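Local coordinates for cytidylyltransferase (Leptospira borgpetersenii serovar Hardjo-bovis, PDB 6OEW), which probably acts as a metal-dependent nucleotidyltransferase of the cytidylyltransferase family, transferring a cytidylyl group from CTP to an acceptor, at residues F40-L45 / N74-F79; L30-T35 / C109-S114; I101-T106 / L119-F124; S114-L119 / M146-F151; Q16-S21 / S82-I87. One frame throughout, in Å; residues are numbered along the deposited sequence. Where two conformers were deposited one is given.

Interaction 1: residues F40-L45 / N74-F79; sequences FMLERL and NGVSVF. With EDO (1,2-ethanediol), chain D.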
# COMPACT_ATOMS: atom_id res chain seq x y z
N PHE A 40 2.80 -10.54 -6.89
CA PHE A 40 4.13 -10.20 -6.40
C PHE A 40 4.06 -9.45 -5.08
O PHE A 40 4.84 -9.73 -4.15
CB PHE A 40 4.84 -9.35 -7.46
CG PHE A 40 6.33 -9.37 -7.36
CD1 PHE A 40 7.08 -10.16 -8.24
CD2 PHE A 40 6.99 -8.62 -6.40
CE1 PHE A 40 8.46 -10.19 -8.17
CE2 PHE A 40 8.39 -8.66 -6.32
CZ PHE A 40 9.12 -9.45 -7.20
N MET A 41 3.17 -8.47 -4.99
CA MET A 41 2.98 -7.70 -3.76
C MET A 41 2.59 -8.61 -2.60
O MET A 41 3.15 -8.51 -1.50
CB MET A 41 1.92 -6.63 -3.97
CG MET A 41 1.86 -5.61 -2.83
SD MET A 41 0.48 -4.48 -3.08
CE MET A 41 0.66 -3.44 -1.61
N LEU A 42 1.63 -9.50 -2.83
CA LEU A 42 1.19 -10.41 -1.78
C LEU A 42 2.33 -11.31 -1.32
O LEU A 42 2.50 -11.54 -0.12
CB LEU A 42 -0.01 -11.22 -2.28
CG LEU A 42 -1.29 -10.41 -2.58
CD1 LEU A 42 -2.40 -11.31 -3.07
CD2 LEU A 42 -1.76 -9.66 -1.33
N GLU A 43 3.15 -11.80 -2.26
CA GLU A 43 4.30 -12.62 -1.87
C GLU A 43 5.29 -11.83 -1.01
O GLU A 43 5.86 -12.38 -0.05
CB GLU A 43 5.00 -13.17 -3.11
CG GLU A 43 4.20 -14.23 -3.82
CD GLU A 43 5.02 -14.98 -4.84
OE1 GLU A 43 6.17 -15.34 -4.54
OE2 GLU A 43 4.51 -15.18 -5.95
N ARG A 44 5.48 -10.54 -1.31
CA ARG A 44 6.36 -9.71 -0.49
C ARG A 44 5.78 -9.48 0.90
O ARG A 44 6.52 -9.42 1.89
CB ARG A 44 6.64 -8.39 -1.21
CG ARG A 44 7.64 -8.59 -2.34
CD ARG A 44 7.97 -7.31 -3.08
NE ARG A 44 8.64 -6.30 -2.24
CZ ARG A 44 9.93 -6.30 -1.92
NH1 ARG A 44 10.74 -7.28 -2.30
NH2 ARG A 44 10.42 -5.31 -1.19
N LEU A 45 4.46 -9.36 1.00
CA LEU A 45 3.84 -9.15 2.30
C LEU A 45 3.76 -10.43 3.13
O LEU A 45 3.51 -10.34 4.34
CB LEU A 45 2.44 -8.55 2.12
CG LEU A 45 2.48 -7.12 1.61
CD1 LEU A 45 1.10 -6.70 1.12
CD2 LEU A 45 2.90 -6.21 2.72
N ASN A 74 -2.95 -16.67 -3.92
CA ASN A 74 -1.93 -16.36 -2.94
C ASN A 74 -2.38 -16.62 -1.51
O ASN A 74 -1.69 -16.23 -0.57
CB ASN A 74 -1.52 -14.89 -3.09
CG ASN A 74 -0.63 -14.67 -4.28
OD1 ASN A 74 0.58 -14.84 -4.19
ND2 ASN A 74 -1.22 -14.31 -5.41
N GLY A 75 -3.54 -17.25 -1.32
CA GLY A 75 -3.97 -17.66 0.01
C GLY A 75 -4.29 -16.53 0.97
O GLY A 75 -4.12 -16.71 2.18
N VAL A 76 -4.76 -15.39 0.48
CA VAL A 76 -5.15 -14.31 1.38
C VAL A 76 -6.67 -14.13 1.28
O VAL A 76 -7.32 -14.64 0.37
CB VAL A 76 -4.39 -13.00 1.09
CG1 VAL A 76 -2.87 -13.27 1.01
CG2 VAL A 76 -4.85 -12.40 -0.15
N SER A 77 -7.24 -13.44 2.26
CA SER A 77 -8.68 -13.26 2.26
C SER A 77 -9.06 -12.10 1.36
O SER A 77 -8.22 -11.27 0.98
CB SER A 77 -9.19 -13.01 3.68
OG SER A 77 -8.85 -14.11 4.50
N VAL A 78 -10.34 -12.05 0.99
CA VAL A 78 -10.85 -11.08 0.04
C VAL A 78 -12.12 -10.47 0.58
O VAL A 78 -13.02 -11.19 1.04
CB VAL A 78 -11.16 -11.71 -1.33
CG1 VAL A 78 -11.69 -10.64 -2.27
CG2 VAL A 78 -9.93 -12.37 -1.91
N PHE A 79 -12.23 -9.15 0.49
CA PHE A 79 -13.46 -8.44 0.82
C PHE A 79 -13.89 -7.65 -0.41
O PHE A 79 -13.10 -6.90 -0.97
CB PHE A 79 -13.28 -7.49 2.02
CG PHE A 79 -14.53 -6.79 2.37
CD1 PHE A 79 -15.46 -7.38 3.22
CD2 PHE A 79 -14.85 -5.57 1.78
CE1 PHE A 79 -16.66 -6.76 3.50
CE2 PHE A 79 -16.07 -4.94 2.06
CZ PHE A 79 -16.97 -5.55 2.91
C1 EDO D . 10.93 -8.60 2.18
O1 EDO D . 10.72 -8.38 3.59
C2 EDO D . 10.09 -7.64 1.34
O2 EDO D . 8.71 -7.72 1.75
O HOH W 1 2.12 -14.87 -6.75
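The flat amide of Asn74 lies against Leu42 and Glu43 of helix 37-45. Its CG is 4.0 Å from Leu42 CB, while OD1 comes within 3.7 Å of Glu43 CG, with the Glu43 carboxylate plane turned 38° from the amide. One water joins the two planar groups, donating to Glu43 OE2 and, over 3.0 Å, to Asn74 OD1. Both have a second polar partner, since Glu43 OE1 forms a salt bridge with Lys220 and Asn74 ND2 bonds to Ile70 O. Over the Arg44 guanidinium, ethanediol C2 sits 3.4 Å above one face, toward the rim, and Phe222 makes a cation-pi contact with it. Leu42 CD1 reaches Asn74 CB at 3.7 Å and Val76 CG2 at 4.0 Å. Leu42 suits the buried side of the helix, as it also packs on Val54, Val56 and Ile15 of the sheet. Gly75 accepts the positive phi of the C-prime residue in a Schellman motif, which ends helix 65-73 and turns the chain into edge strand 77-81. A helix laid over the face of parallel strands 11-16 and 54-59, beside the end of helix 65-73, fits the Rossmann-like half of the GT-A fold.

Interaction 2: residues L30-T35 / C109-S114; sequences LPFGDT and CPLIDS. With EDO (1,2-ethanediol), chain D.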
# COMPACT_ATOMS: atom_id res chain seq x y z
N LEU A 30 -1.07 -7.52 -14.67
CA LEU A 30 0.03 -7.61 -15.62
C LEU A 30 1.06 -8.64 -15.16
O LEU A 30 1.32 -8.79 -13.95
CB LEU A 30 0.72 -6.26 -15.77
CG LEU A 30 0.05 -5.19 -16.61
CD1 LEU A 30 0.74 -3.87 -16.40
CD2 LEU A 30 0.14 -5.63 -18.07
N PRO A 31 1.67 -9.36 -16.10
CA PRO A 31 2.75 -10.29 -15.76
C PRO A 31 3.88 -9.55 -15.06
O PRO A 31 4.27 -8.45 -15.47
CB PRO A 31 3.20 -10.84 -17.11
CG PRO A 31 2.05 -10.62 -18.02
CD PRO A 31 1.34 -9.39 -17.55
N PHE A 32 4.39 -10.15 -13.99
CA PHE A 32 5.45 -9.53 -13.19
C PHE A 32 6.25 -10.63 -12.51
O PHE A 32 5.70 -11.38 -11.69
CB PHE A 32 4.85 -8.55 -12.17
CG PHE A 32 5.85 -7.56 -11.61
CD1 PHE A 32 6.56 -6.73 -12.45
CD2 PHE A 32 6.06 -7.46 -10.24
CE1 PHE A 32 7.48 -5.82 -11.96
CE2 PHE A 32 6.98 -6.54 -9.72
CZ PHE A 32 7.68 -5.71 -10.58
N GLY A 33 7.53 -10.75 -12.85
CA GLY A 33 8.27 -11.91 -12.39
C GLY A 33 7.58 -13.18 -12.85
O GLY A 33 7.13 -13.28 -14.00
N ASP A 34 7.46 -14.15 -11.95
CA ASP A 34 6.74 -15.37 -12.28
C ASP A 34 5.27 -15.30 -11.89
O ASP A 34 4.60 -16.33 -11.85
CB ASP A 34 7.40 -16.59 -11.64
CG ASP A 34 7.36 -16.56 -10.12
OD1 ASP A 34 6.91 -15.56 -9.52
OD2 ASP A 34 7.77 -17.57 -9.52
N THR A 35 4.74 -14.10 -11.63
CA THR A 35 3.36 -13.98 -11.18
C THR A 35 2.70 -12.75 -11.82
O THR A 35 2.98 -12.42 -12.98
CB THR A 35 3.33 -13.96 -9.64
OG1 THR A 35 1.98 -13.89 -9.16
CG2 THR A 35 4.16 -12.80 -9.06
N CYS A 109 1.54 -0.61 -5.36
CA CYS A 109 2.83 -0.62 -4.68
C CYS A 109 3.40 -2.03 -4.60
O CYS A 109 3.63 -2.56 -3.50
CB CYS A 109 2.69 -0.03 -3.28
SG CYS A 109 2.25 1.71 -3.26
N PRO A 110 3.68 -2.66 -5.74
CA PRO A 110 4.06 -4.07 -5.73
C PRO A 110 5.38 -4.37 -5.04
O PRO A 110 5.60 -5.53 -4.67
CB PRO A 110 4.14 -4.42 -7.21
CG PRO A 110 4.49 -3.12 -7.87
CD PRO A 110 3.65 -2.13 -7.12
N LEU A 111 6.29 -3.40 -4.88
CA LEU A 111 7.58 -3.65 -4.24
C LEU A 111 7.61 -3.23 -2.78
O LEU A 111 8.70 -3.09 -2.21
CB LEU A 111 8.72 -2.95 -4.99
CG LEU A 111 8.80 -3.30 -6.49
CD1 LEU A 111 10.06 -2.76 -7.11
CD2 LEU A 111 8.71 -4.80 -6.73
N ILE A 112 6.43 -3.05 -2.18
CA ILE A 112 6.33 -2.70 -0.77
C ILE A 112 7.23 -3.61 0.06
O ILE A 112 7.36 -4.81 -0.22
CB ILE A 112 4.86 -2.78 -0.33
CG1 ILE A 112 4.65 -2.05 1.00
CG2 ILE A 112 4.35 -4.26 -0.33
CD1 ILE A 112 4.50 -0.54 0.83
N ASP A 113 7.88 -3.03 1.07
CA ASP A 113 8.88 -3.73 1.88
C ASP A 113 8.25 -4.07 3.23
O ASP A 113 7.83 -3.17 3.97
CB ASP A 113 10.14 -2.88 2.05
CG ASP A 113 11.26 -3.58 2.86
OD1 ASP A 113 10.96 -4.40 3.75
OD2 ASP A 113 12.44 -3.29 2.63
N SER A 114 8.17 -5.37 3.53
CA SER A 114 7.48 -5.77 4.76
C SER A 114 8.25 -5.35 6.00
O SER A 114 7.65 -5.17 7.07
CB SER A 114 7.22 -7.28 4.74
OG SER A 114 8.43 -8.01 4.94
C1 EDO D . 10.93 -8.60 2.18
O1 EDO D . 10.72 -8.38 3.59
C2 EDO D . 10.09 -7.64 1.34
O2 EDO D . 8.71 -7.72 1.75
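Phe32 of the small hairpin 31-36 meets Leu111 of the turn that leads into helix 114-126. Leu111 CD2 comes to the edge of the Phe32 ring, in its plane, 3.9 Å from CE2; Pro110 CB approaches the same CE2 obliquely at 4.3 Å. The ring reaches this far because Phe32 CG swings opposite its backbone N (chi1 -162°), and the leucine side chain comes in at about a right angle to it. An aromatic ring suits the place, for it is enclosed further out by Phe40, edge-to-face, and by Leu210 and Ile214 of helix 204-214. In the next shell, two turns set these side chains. A type II' turn from Phe32 to Thr35 has Gly33 at its positive-phi corner, and a type I turn from Cys109 to Ile112 has Pro110 at its second position, where the fixed proline phi fits. Pro110 brings the contact near the metal site, its side chain about 5 Å from that of Asp108, a magnesium-binding residue of this protein. Beyond the turn, Asp113 caps helix 114-126 through Lys115 N. At that helix end an ethanediol binds, its O2 accepting from Ser114 N at 3.0 Å (159°) and its O1 donating to Ser114 OG at 2.7 Å.

Interaction 3: residues I101-T106 / L119-F124; sequences IIVRLT and LMVDLF
Phe124, whose backbone N bonds to Met120 O at 3.0 Å within helix 114-126, presents its ring to Ile101 on strand 101-106. No hydrogen bond crosses between strand and helix: the helix backbone is bonded within the helix and that of the strand to strands 11-16 and 149-152, which leaves side-chain hydrocarbon to meet between them. Ile101 and Phe124 approach from opposite directions: the CG2 methyl of Ile101 lies over one face of the ring, 4.1 Å from Phe124 CD2, and CD1 lies closer to CE2. Ile101 was deposited in two conformers, so the closeness of that terminal methyl is less certain. One turn back along the helix, Val121 CG2 meets Val103 CG2 at 3.7 Å, the two side chains crossing at about a right angle. In Val121 the CG1 branch stands opposite the backbone N (chi1 174°), which puts CG2 beside that N and facing the strand. Beta-branched residues favour extended backbone, as Ile101 and Val103 require, and their short methyls allow close approach. Ile150 of strand 149-152 fills in beside Ile101, Val121 and Phe124, while Val11 packs on both valines. Helix 114-126 connects strand 101-106 to strand 133-135, stepping over strand 149-152. With purely apolar matching across it, the helix is probably held to the sheet by burial and shape rather than by directional bonds.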
# COMPACT_ATOMS: atom_id res chain seq x y z
N ILE A 101 -6.25 -2.16 14.32
CA ILE A 101 -5.21 -1.31 13.74
C ILE A 101 -5.13 -1.62 12.25
O ILE A 101 -4.71 -2.71 11.85
CB ILE A 101 -3.84 -1.53 14.41
CG1 ILE A 101 -3.95 -1.34 15.92
CG2 ILE A 101 -2.83 -0.56 13.84
CD1 ILE A 101 -4.32 0.06 16.33
N ILE A 102 -5.51 -0.65 11.42
CA ILE A 102 -5.54 -0.83 9.97
C ILE A 102 -4.22 -0.40 9.34
O ILE A 102 -3.82 0.76 9.44
CB ILE A 102 -6.71 -0.06 9.36
CG1 ILE A 102 -8.03 -0.69 9.83
CG2 ILE A 102 -6.58 -0.08 7.82
CD1 ILE A 102 -9.20 0.27 9.88
N VAL A 103 -3.57 -1.31 8.62
CA VAL A 103 -2.45 -0.95 7.76
C VAL A 103 -3.01 -0.82 6.35
O VAL A 103 -3.40 -1.81 5.72
CB VAL A 103 -1.30 -1.96 7.83
CG1 VAL A 103 -0.15 -1.50 6.92
CG2 VAL A 103 -0.83 -2.15 9.27
N ARG A 104 -3.11 0.41 5.87
CA ARG A 104 -3.70 0.68 4.56
C ARG A 104 -2.61 0.68 3.49
O ARG A 104 -1.68 1.48 3.56
CB ARG A 104 -4.42 2.01 4.54
CG ARG A 104 -5.04 2.21 3.15
CD ARG A 104 -5.24 3.62 2.81
NE ARG A 104 -5.91 3.82 1.51
CZ ARG A 104 -5.99 5.02 0.97
NH1 ARG A 104 -5.40 6.03 1.60
NH2 ARG A 104 -6.64 5.22 -0.18
N LEU A 105 -2.74 -0.23 2.51
CA LEU A 105 -1.88 -0.29 1.35
C LEU A 105 -2.75 -0.29 0.11
O LEU A 105 -3.93 -0.64 0.16
CB LEU A 105 -1.01 -1.56 1.30
CG LEU A 105 -0.18 -1.89 2.53
CD1 LEU A 105 0.54 -3.23 2.30
CD2 LEU A 105 0.82 -0.78 2.82
N THR A 106 -2.14 0.06 -1.02
CA THR A 106 -2.84 0.05 -2.30
C THR A 106 -2.07 -0.83 -3.27
O THR A 106 -0.83 -0.93 -3.21
CB THR A 106 -3.00 1.46 -2.88
OG1 THR A 106 -1.71 1.96 -3.28
CG2 THR A 106 -3.62 2.41 -1.86
N LEU A 119 8.25 -2.24 11.05
CA LEU A 119 8.83 -1.22 11.93
C LEU A 119 7.81 -0.15 12.25
O LEU A 119 7.74 0.35 13.38
CB LEU A 119 10.06 -0.59 11.28
CG LEU A 119 11.35 -1.40 11.23
CD1 LEU A 119 12.40 -0.72 10.34
CD2 LEU A 119 11.89 -1.57 12.67
N MET A 120 7.02 0.25 11.25
CA MET A 120 6.02 1.28 11.47
C MET A 120 4.92 0.78 12.39
O MET A 120 4.47 1.52 13.27
CB MET A 120 5.44 1.76 10.13
CG MET A 120 6.41 2.64 9.35
SD MET A 120 5.75 3.15 7.73
CE MET A 120 4.38 4.19 8.23
N VAL A 121 4.50 -0.47 12.21
CA VAL A 121 3.48 -1.01 13.11
C VAL A 121 4.03 -1.08 14.53
O VAL A 121 3.34 -0.74 15.50
CB VAL A 121 2.98 -2.39 12.64
CG1 VAL A 121 2.04 -2.95 13.69
CG2 VAL A 121 2.25 -2.31 11.26
N ASP A 122 5.29 -1.53 14.68
CA ASP A 122 5.90 -1.61 16.01
C ASP A 122 5.91 -0.25 16.69
O ASP A 122 5.58 -0.13 17.88
CB ASP A 122 7.32 -2.17 15.90
CG ASP A 122 7.36 -3.69 15.81
OD1 ASP A 122 6.28 -4.32 15.92
OD2 ASP A 122 8.46 -4.25 15.62
N LEU A 123 6.28 0.80 15.94
CA LEU A 123 6.26 2.15 16.50
C LEU A 123 4.85 2.54 16.94
O LEU A 123 4.67 3.13 18.01
CB LEU A 123 6.82 3.14 15.47
CG LEU A 123 7.03 4.60 15.92
CD1 LEU A 123 8.15 4.72 16.97
CD2 LEU A 123 7.34 5.49 14.73
N PHE A 124 3.85 2.23 16.10
CA PHE A 124 2.46 2.56 16.42
C PHE A 124 2.03 1.86 17.70
O PHE A 124 1.51 2.49 18.64
CB PHE A 124 1.57 2.16 15.22
CG PHE A 124 0.18 2.75 15.23
CD1 PHE A 124 -0.13 3.80 14.38
CD2 PHE A 124 -0.81 2.25 16.06
CE1 PHE A 124 -1.45 4.33 14.33
CE2 PHE A 124 -2.09 2.79 16.05
CZ PHE A 124 -2.41 3.82 15.17

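Interaction 4: residues S114-L119 / M146-F151; sequences SKILDL and MDIEIF. With EDO (1,2-ethanediol), chain D.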
# COMPACT_ATOMS: atom_id res chain seq x y z
N SER A 114 8.17 -5.37 3.53
CA SER A 114 7.48 -5.77 4.76
C SER A 114 8.25 -5.35 6.00
O SER A 114 7.65 -5.17 7.07
CB SER A 114 7.22 -7.28 4.74
OG SER A 114 8.43 -8.01 4.94
N LYS A 115 9.57 -5.15 5.89
CA LYS A 115 10.35 -4.74 7.07
C LYS A 115 10.01 -3.32 7.48
O LYS A 115 9.92 -3.01 8.67
CB LYS A 115 11.86 -4.89 6.80
N ILE A 116 9.81 -2.43 6.50
CA ILE A 116 9.39 -1.06 6.81
C ILE A 116 8.00 -1.08 7.42
O ILE A 116 7.73 -0.41 8.43
CB ILE A 116 9.45 -0.19 5.55
CG1 ILE A 116 10.88 -0.14 5.01
CG2 ILE A 116 8.86 1.21 5.83
CD1 ILE A 116 11.02 0.61 3.70
N LEU A 117 7.08 -1.83 6.81
CA LEU A 117 5.74 -1.97 7.37
C LEU A 117 5.80 -2.42 8.82
O LEU A 117 5.15 -1.84 9.69
CB LEU A 117 4.92 -2.95 6.52
CG LEU A 117 3.42 -3.10 6.75
CD1 LEU A 117 2.76 -3.64 5.43
CD2 LEU A 117 3.10 -4.03 7.95
N ASP A 118 6.62 -3.45 9.12
CA ASP A 118 6.64 -3.99 10.48
C ASP A 118 7.22 -2.98 11.46
O ASP A 118 6.75 -2.89 12.61
CB ASP A 118 7.45 -5.29 10.53
CG ASP A 118 6.74 -6.44 9.83
OD1 ASP A 118 5.55 -6.27 9.44
OD2 ASP A 118 7.35 -7.51 9.69
N LEU A 119 8.25 -2.24 11.05
CA LEU A 119 8.83 -1.22 11.93
C LEU A 119 7.81 -0.15 12.25
O LEU A 119 7.74 0.35 13.38
CB LEU A 119 10.06 -0.59 11.28
CG LEU A 119 11.35 -1.40 11.23
CD1 LEU A 119 12.40 -0.72 10.34
CD2 LEU A 119 11.89 -1.57 12.67
N MET A 146 6.34 3.01 -1.79
CA MET A 146 6.51 2.43 -0.46
C MET A 146 5.44 2.90 0.52
O MET A 146 5.63 2.75 1.73
CB MET A 146 7.89 2.77 0.13
CG MET A 146 9.07 2.02 -0.41
SD MET A 146 8.89 0.23 -0.44
CE MET A 146 8.81 0.04 -2.22
N ASP A 147 4.33 3.47 0.02
CA ASP A 147 3.40 4.21 0.87
C ASP A 147 2.73 3.29 1.87
O ASP A 147 2.17 2.24 1.51
CB ASP A 147 2.32 4.90 0.03
CG ASP A 147 2.86 5.85 -1.03
OD1 ASP A 147 4.08 5.90 -1.28
OD2 ASP A 147 2.02 6.55 -1.63
N ILE A 148 2.75 3.71 3.13
CA ILE A 148 2.14 2.97 4.23
C ILE A 148 1.44 3.98 5.11
O ILE A 148 2.04 4.99 5.49
CB ILE A 148 3.19 2.18 5.03
CG1 ILE A 148 3.89 1.14 4.13
CG2 ILE A 148 2.54 1.53 6.25
CD1 ILE A 148 5.27 0.60 4.70
N GLU A 149 0.18 3.71 5.42
CA GLU A 149 -0.59 4.48 6.39
C GLU A 149 -1.15 3.50 7.40
O GLU A 149 -1.57 2.40 7.03
CB GLU A 149 -1.73 5.28 5.70
CG GLU A 149 -1.19 6.25 4.68
CD GLU A 149 -2.19 6.60 3.59
OE1 GLU A 149 -2.88 5.68 3.09
OE2 GLU A 149 -2.26 7.79 3.24
N ILE A 150 -1.10 3.88 8.67
CA ILE A 150 -1.60 3.05 9.76
C ILE A 150 -2.52 3.90 10.61
O ILE A 150 -2.13 4.99 11.05
CB ILE A 150 -0.44 2.50 10.62
CG1 ILE A 150 0.58 1.80 9.70
CG2 ILE A 150 -1.01 1.54 11.64
CD1 ILE A 150 1.86 1.31 10.46
N PHE A 151 -3.73 3.41 10.87
CA PHE A 151 -4.62 4.15 11.74
C PHE A 151 -5.57 3.21 12.46
O PHE A 151 -5.77 2.06 12.05
CB PHE A 151 -5.39 5.22 10.96
CG PHE A 151 -5.93 4.74 9.64
CD1 PHE A 151 -7.14 4.07 9.57
CD2 PHE A 151 -5.21 4.95 8.47
CE1 PHE A 151 -7.64 3.63 8.34
CE2 PHE A 151 -5.69 4.51 7.25
CZ PHE A 151 -6.90 3.84 7.18
C1 EDO D . 10.93 -8.60 2.18
O1 EDO D . 10.72 -8.38 3.59
C2 EDO D . 10.09 -7.64 1.34
O2 EDO D . 8.71 -7.72 1.75
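Ile148 reaches from the lead-in to strand 149-152 toward Ile116 and Leu117 on the first turn of helix 114-126. Its CB already points at the helix and divides the side chain into two branches. The CG2 methyl runs along the helix and lies 3.9 Å from Met120 SD. The other branch begins with CG1, which passes 3.8 Å from Ile112 CD1 and borders Leu105 of the central sheet. Because this branch is extended (chi2 162°), CD1 goes straight on to the helix. That tip touches Ile116 CG2 at 3.8 Å and rests on the backbone of Leu117, 3.7 Å from its N, with Leu117 CB at 4.0 Å. A branched side chain suits this spot, as one arm serves the helix backbone while the other follows its surface. Behind it, Ile148 N is bonded to Asn136 OD1, so the buried backbone amide is satisfied. Such apolar packing of a connecting helix on the lead-in to the antiparallel strand of a mixed 3-2-1-4-6-5-7 sheet fits the GT-A nucleotidyltransferase fold.

Interaction 5: residues Q16-S21 / S82-I87; sequences QARMGS and SANDLI
Gln16 at the end of strand 11-16, the first of the GT-A fold, and Arg18 in the loop after it meet Ala83, Asn84 and Leu86 at the N-terminal end of helix 86-96. Water supplies the polar link: one molecule accepts from Arg18 NH1 at 3.0 Å and donates to Ala83 O at 2.8 Å, bridging a pair whose direct angle is poor. Between charged and polar groups there is contact without bonding. Asn84 ND2 lies at the edge of the Arg18 guanidinium, in plane and 3.7 Å from NH1, with the amide turned 42° away. Gly20 O stands 3.4 Å above one guanidinium face, and Glu61 forms only a long, weak ion pair with NH2. The bend at chi3 (-68°) directs the arginine head to this water-bearing rim, where a flexible cation is at home. Van der Waals contact comes from Leu86, whose CD1 methyl lies against the Gln16 amide, 3.7 Å from CD. Gln16 OE1 is bonded to Arg104 NH2, which steadies the amide; the Gln16 side chain is about 7 Å from that of Asp108 of the magnesium site. Ala83, whose methyl lies 4.1 Å from Arg18 NH2, sits in the turn before the helix N-cap Asp85. That turn is an ST motif, in which Asp85 N donates to Ser82 OG at 2.9 Å (147°).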
# COMPACT_ATOMS: atom_id res chain seq x y z
N GLN A 16 -6.20 -2.26 -0.83
CA GLN A 16 -7.22 -1.94 -1.82
C GLN A 16 -6.65 -2.14 -3.23
O GLN A 16 -5.55 -1.67 -3.55
CB GLN A 16 -7.75 -0.52 -1.63
CG GLN A 16 -6.69 0.55 -1.72
CD GLN A 16 -7.29 1.94 -1.72
OE1 GLN A 16 -7.47 2.55 -0.68
NE2 GLN A 16 -7.60 2.45 -2.92
N ALA A 17 -7.39 -2.87 -4.06
CA ALA A 17 -6.93 -3.14 -5.41
C ALA A 17 -8.15 -3.38 -6.28
O ALA A 17 -9.14 -3.95 -5.81
CB ALA A 17 -6.01 -4.36 -5.48
N ARG A 18 -8.07 -2.94 -7.53
CA ARG A 18 -9.16 -3.18 -8.47
C ARG A 18 -8.61 -3.16 -9.89
O ARG A 18 -7.60 -2.51 -10.18
CB ARG A 18 -10.29 -2.15 -8.35
CG ARG A 18 -9.89 -0.77 -8.85
CD ARG A 18 -10.99 0.25 -8.59
NE ARG A 18 -12.18 -0.01 -9.40
CZ ARG A 18 -13.25 0.78 -9.44
NH1 ARG A 18 -13.30 1.88 -8.70
NH2 ARG A 18 -14.28 0.46 -10.22
N MET A 19 -9.31 -3.88 -10.78
CA MET A 19 -8.93 -3.92 -12.19
C MET A 19 -9.24 -2.59 -12.86
O MET A 19 -8.43 -2.09 -13.65
CB MET A 19 -9.67 -5.07 -12.90
CG MET A 19 -9.15 -6.47 -12.49
SD MET A 19 -7.49 -6.81 -13.15
CE MET A 19 -7.95 -7.12 -14.89
N GLY A 20 -10.38 -1.99 -12.54
CA GLY A 20 -10.77 -0.74 -13.16
C GLY A 20 -10.13 0.47 -12.51
O GLY A 20 -10.81 1.46 -12.23
N SER A 21 -8.82 0.39 -12.25
CA SER A 21 -8.12 1.51 -11.63
C SER A 21 -8.16 2.73 -12.54
O SER A 21 -8.21 2.63 -13.77
CB SER A 21 -6.66 1.13 -11.30
OG SER A 21 -5.94 0.57 -12.42
N SER A 82 -17.64 -1.54 -1.74
CA SER A 82 -17.97 -0.33 -2.50
C SER A 82 -16.87 0.04 -3.48
O SER A 82 -15.69 0.04 -3.14
CB SER A 82 -18.22 0.84 -1.55
OG SER A 82 -18.38 2.06 -2.27
N ALA A 83 -17.27 0.40 -4.71
CA ALA A 83 -16.26 0.76 -5.71
C ALA A 83 -15.59 2.09 -5.38
O ALA A 83 -14.35 2.20 -5.40
CB ALA A 83 -16.90 0.79 -7.11
N ASN A 84 -16.38 3.13 -5.09
CA ASN A 84 -15.84 4.48 -4.90
C ASN A 84 -15.84 4.98 -3.46
O ASN A 84 -15.24 6.02 -3.18
CB ASN A 84 -16.61 5.48 -5.76
CG ASN A 84 -16.60 5.12 -7.22
OD1 ASN A 84 -17.64 5.14 -7.89
ND2 ASN A 84 -15.43 4.78 -7.74
N ASP A 85 -16.51 4.29 -2.54
CA ASP A 85 -16.50 4.73 -1.15
C ASP A 85 -15.51 3.83 -0.42
O ASP A 85 -15.87 2.79 0.13
CB ASP A 85 -17.91 4.69 -0.55
CG ASP A 85 -17.97 5.31 0.84
OD1 ASP A 85 -16.95 5.37 1.54
OD2 ASP A 85 -19.07 5.72 1.24
N LEU A 86 -14.24 4.26 -0.43
CA LEU A 86 -13.19 3.47 0.20
C LEU A 86 -13.28 3.53 1.72
O LEU A 86 -12.84 2.59 2.39
CB LEU A 86 -11.81 3.96 -0.26
CG LEU A 86 -11.31 3.36 -1.60
CD1 LEU A 86 -10.98 1.86 -1.43
CD2 LEU A 86 -12.28 3.60 -2.76
N ILE A 87 -13.82 4.62 2.27
CA ILE A 87 -14.04 4.63 3.72
C ILE A 87 -15.00 3.51 4.10
O ILE A 87 -14.76 2.76 5.06
CB ILE A 87 -14.53 6.01 4.19
CG1 ILE A 87 -13.41 7.04 4.07
CG2 ILE A 87 -15.01 5.94 5.67
CD1 ILE A 87 -13.82 8.44 4.56
O HOH W 2 -11.68 2.51 -6.24

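Interactions 2, 3 and 4 are buried and apolar, interaction 1 is partly buried, and interaction 5 lies at the surface. Interactions 3 and 4 share helix 114-126, their centres about 5 Å apart, and hold successive turns of it to neighbouring strands, themselves tied by the Arg104-Glu149 salt bridge. Interaction 2 supplies the turn that starts this helix and joins interaction 1 through Arg44 NE and Ile112 O; a single ethanediol touches both, and interaction 4 as well. Water bridges the polar groups of interactions 1 and 5, the two less buried contacts. Interaction 5 connects to the core through Gln16 OE1 and Arg104 NH2, near the metal site that interaction 2 also approaches.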